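Long-range contact in CCHC-type domain-containing protein (PDB 7C47), which probably acts as a 3'-5' RNA exonuclease of the RNase D type, pairing an exonuclease domain with zinc-knuckle motifs that bind nucleotides: residues A[125-130]-A[210-215]. Sequence-based numbering, arbitrary orientation.
With C5P (cytidine-5'-monophosphate), chain D.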
loop_
_atom_site.group_PDB
_atom_site.type_symbol
_atom_site.label_atom_id
_atom_site.label_comp_id
_atom_site.label_asym_id
_atom_site.label_seq_id
_atom_site.Cartn_x
_atom_site.Cartn_y
_atom_site.Cartn_z
ATOM N N GLN A 125 -2.765 0.664 1.279
ATOM C CA GLN A 125 -2.519 1.582 2.387
ATOM C C GLN A 125 -3.832 1.856 3.114
ATOM O O GLN A 125 -3.889 1.782 4.339
ATOM C CB GLN A 125 -1.910 2.899 1.909
ATOM C CG GLN A 125 -1.416 3.772 3.051
ATOM C CD GLN A 125 -0.936 5.135 2.596
ATOM O OE1 GLN A 125 -1.628 5.834 1.859
ATOM N NE2 GLN A 125 0.244 5.527 3.049
ATOM N N VAL A 126 -4.875 2.160 2.341
ATOM C CA VAL A 126 -6.220 2.411 2.874
ATOM C C VAL A 126 -6.774 1.161 3.566
ATOM O O VAL A 126 -7.403 1.268 4.619
ATOM C CB VAL A 126 -7.184 2.908 1.762
ATOM C CG1 VAL A 126 -8.631 2.946 2.236
ATOM C CG2 VAL A 126 -6.753 4.291 1.268
ATOM N N PHE A 127 -6.537 -0.006 2.968
ATOM C CA PHE A 127 -6.879 -1.300 3.577
ATOM C C PHE A 127 -6.284 -1.394 4.988
ATOM O O PHE A 127 -7.002 -1.689 5.938
ATOM C CB PHE A 127 -6.357 -2.464 2.713
ATOM C CG PHE A 127 -7.178 -3.736 2.799
ATOM C CD1 PHE A 127 -7.650 -4.234 4.015
ATOM C CD2 PHE A 127 -7.454 -4.464 1.642
ATOM C CE1 PHE A 127 -8.390 -5.412 4.066
ATOM C CE2 PHE A 127 -8.194 -5.638 1.689
ATOM C CZ PHE A 127 -8.663 -6.117 2.901
ATOM N N PHE A 128 -4.985 -1.136 5.121
ATOM C CA PHE A 128 -4.325 -1.206 6.425
ATOM C C PHE A 128 -4.955 -0.235 7.416
ATOM O O PHE A 128 -5.245 -0.617 8.539
ATOM C CB PHE A 128 -2.824 -0.941 6.317
ATOM C CG PHE A 128 -2.072 -1.195 7.601
ATOM C CD1 PHE A 128 -1.797 -2.495 8.015
ATOM C CD2 PHE A 128 -1.653 -0.136 8.405
ATOM C CE1 PHE A 128 -1.107 -2.736 9.198
ATOM C CE2 PHE A 128 -0.965 -0.368 9.588
ATOM C CZ PHE A 128 -0.692 -1.672 9.986
ATOM N N THR A 129 -5.179 1.008 6.988
ATOM C CA THR A 129 -5.824 2.020 7.833
ATOM C C THR A 129 -7.252 1.624 8.219
ATOM O O THR A 129 -7.699 1.930 9.329
ATOM C CB THR A 129 -5.827 3.396 7.140
ATOM O OG1 THR A 129 -4.475 3.800 6.897
ATOM C CG2 THR A 129 -6.520 4.464 7.989
ATOM N N ALA A 130 -7.958 0.953 7.310
ATOM C CA ALA A 130 -9.307 0.452 7.582
ATOM C C ALA A 130 -9.318 -0.631 8.666
ATOM O O ALA A 130 -10.265 -0.710 9.453
ATOM C CB ALA A 130 -9.949 -0.075 6.304
ATOM N N VAL A 210 -11.711 -6.780 8.152
ATOM C CA VAL A 210 -12.487 -5.966 7.208
ATOM C C VAL A 210 -12.665 -6.732 5.896
ATOM O O VAL A 210 -11.731 -7.380 5.423
ATOM C CB VAL A 210 -11.783 -4.617 6.925
ATOM C CG1 VAL A 210 -12.563 -3.793 5.906
ATOM C CG2 VAL A 210 -11.602 -3.834 8.219
ATOM N N ASP A 211 -13.860 -6.640 5.312
ATOM C CA ASP A 211 -14.153 -7.267 4.023
ATOM C C ASP A 211 -13.472 -6.502 2.876
ATOM O O ASP A 211 -13.418 -5.269 2.881
ATOM C CB ASP A 211 -15.675 -7.326 3.801
ATOM C CG ASP A 211 -16.077 -8.120 2.548
ATOM O OD1 ASP A 211 -15.276 -8.941 2.038
ATOM O OD2 ASP A 211 -17.223 -7.925 2.079
ATOM N N VAL A 212 -12.979 -7.248 1.889
ATOM C CA VAL A 212 -12.262 -6.678 0.745
ATOM C C VAL A 212 -13.173 -5.769 -0.085
ATOM O O VAL A 212 -12.738 -4.718 -0.558
ATOM C CB VAL A 212 -11.639 -7.782 -0.148
ATOM C CG1 VAL A 212 -11.030 -7.198 -1.419
ATOM C CG2 VAL A 212 -10.577 -8.548 0.631
ATOM N N VAL A 213 -14.431 -6.176 -0.241
ATOM C CA VAL A 213 -15.434 -5.396 -0.980
ATOM C C VAL A 213 -15.667 -4.020 -0.346
ATOM O O VAL A 213 -15.873 -3.039 -1.058
ATOM C CB VAL A 213 -16.766 -6.184 -1.127
ATOM C CG1 VAL A 213 -17.902 -5.305 -1.649
ATOM C CG2 VAL A 213 -16.562 -7.381 -2.053
ATOM N N ALA A 214 -15.626 -3.944 0.980
ATOM C CA ALA A 214 -15.765 -2.660 1.675
ATOM C C ALA A 214 -14.592 -1.710 1.380
ATOM O O ALA A 214 -14.797 -0.512 1.203
ATOM C CB ALA A 214 -15.915 -2.879 3.173
ATOM N N VAL A 215 -13.376 -2.253 1.311
ATOM C CA VAL A 215 -12.184 -1.449 1.016
ATOM C C VAL A 215 -12.143 -1.082 -0.473
ATOM O O VAL A 215 -11.648 -0.014 -0.827
ATOM C CB VAL A 215 -10.871 -2.154 1.450
ATOM C CG1 VAL A 215 -9.659 -1.251 1.234
ATOM C CG2 VAL A 215 -10.943 -2.566 2.915
HETATM O O3P C5P D . 5.546 8.209 7.703
HETATM P P C5P D . 4.438 9.193 7.820
HETATM O O1P C5P D . 5.018 10.560 7.827
HETATM O O2P C5P D . 3.561 8.767 8.945
HETATM O "O5'" C5P D . 3.647 9.020 6.447
HETATM C "C5'" C5P D . 2.633 8.011 6.300
HETATM C "C4'" C5P D . 2.048 8.023 4.906
HETATM O "O4'" C5P D . 1.187 9.181 4.751
HETATM C "C3'" C5P D . 3.035 8.099 3.749
HETATM O "O3'" C5P D . 3.505 6.809 3.379
HETATM C "C2'" C5P D . 2.198 8.729 2.640
HETATM O "O2'" C5P D . 1.447 7.807 1.872
HETATM C "C1'" C5P D . 1.291 9.680 3.428
HETATM N N1 C5P D . 1.786 11.070 3.478
HETATM C C2 C5P D . 1.694 11.858 2.324
HETATM N N3 C5P D . 2.149 13.134 2.355
HETATM C C4 C5P D . 2.680 13.626 3.477
HETATM C C5 C5P D . 2.783 12.847 4.668
HETATM C C6 C5P D . 2.331 11.586 4.623
HETATM O O2 C5P D . 1.198 11.366 1.299
HETATM N N4 C5P D . 3.110 14.890 3.465
#
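V215 and F127 carry the contact through a CH-pi interaction: CG2 of V215 sits 3.8 Å from the centroid of the F127 ring and 10° off its normal, hence almost squarely over one face. The other branch, CG1, lies anti to its own backbone N (chi1 -175°) and reaches the helix backbone at F127 CA, 3.6 Å away.

Apolar contacts from V212, V126 and A130 flank this pair. V212 meets the same ring at its edge, in the ring plane, with CG2 3.8 Å from F127 CZ. V126 CG1 approaches V215 CG1 at 4.4 Å, while A130 CB faces V215 CG2 at 4.3 Å. L122 of strand 121-123 also touches F127, V212 and V215, extending the cluster to the sheet edge.

Just before helix 212-226, V210 CG2 makes a van der Waals contact with the carbonyl O of A130 (3.6 Å).

Q125, which does not touch 210-215, binds the nucleotide: its NE2 donates to O2' of the bound CMP (2.8 Å, 163° at the hydrogen), which D102 OD2 also hydrogen-bonds. R141 NH1 bonded to OE1 and S142 O to NE2 fix the amide's rotation. Helix 124-136 thus packs against the start of helix 212-226 by dispersion and shape, without a hydrogen bond across the contact, and its polar grip on CMP comes from another side.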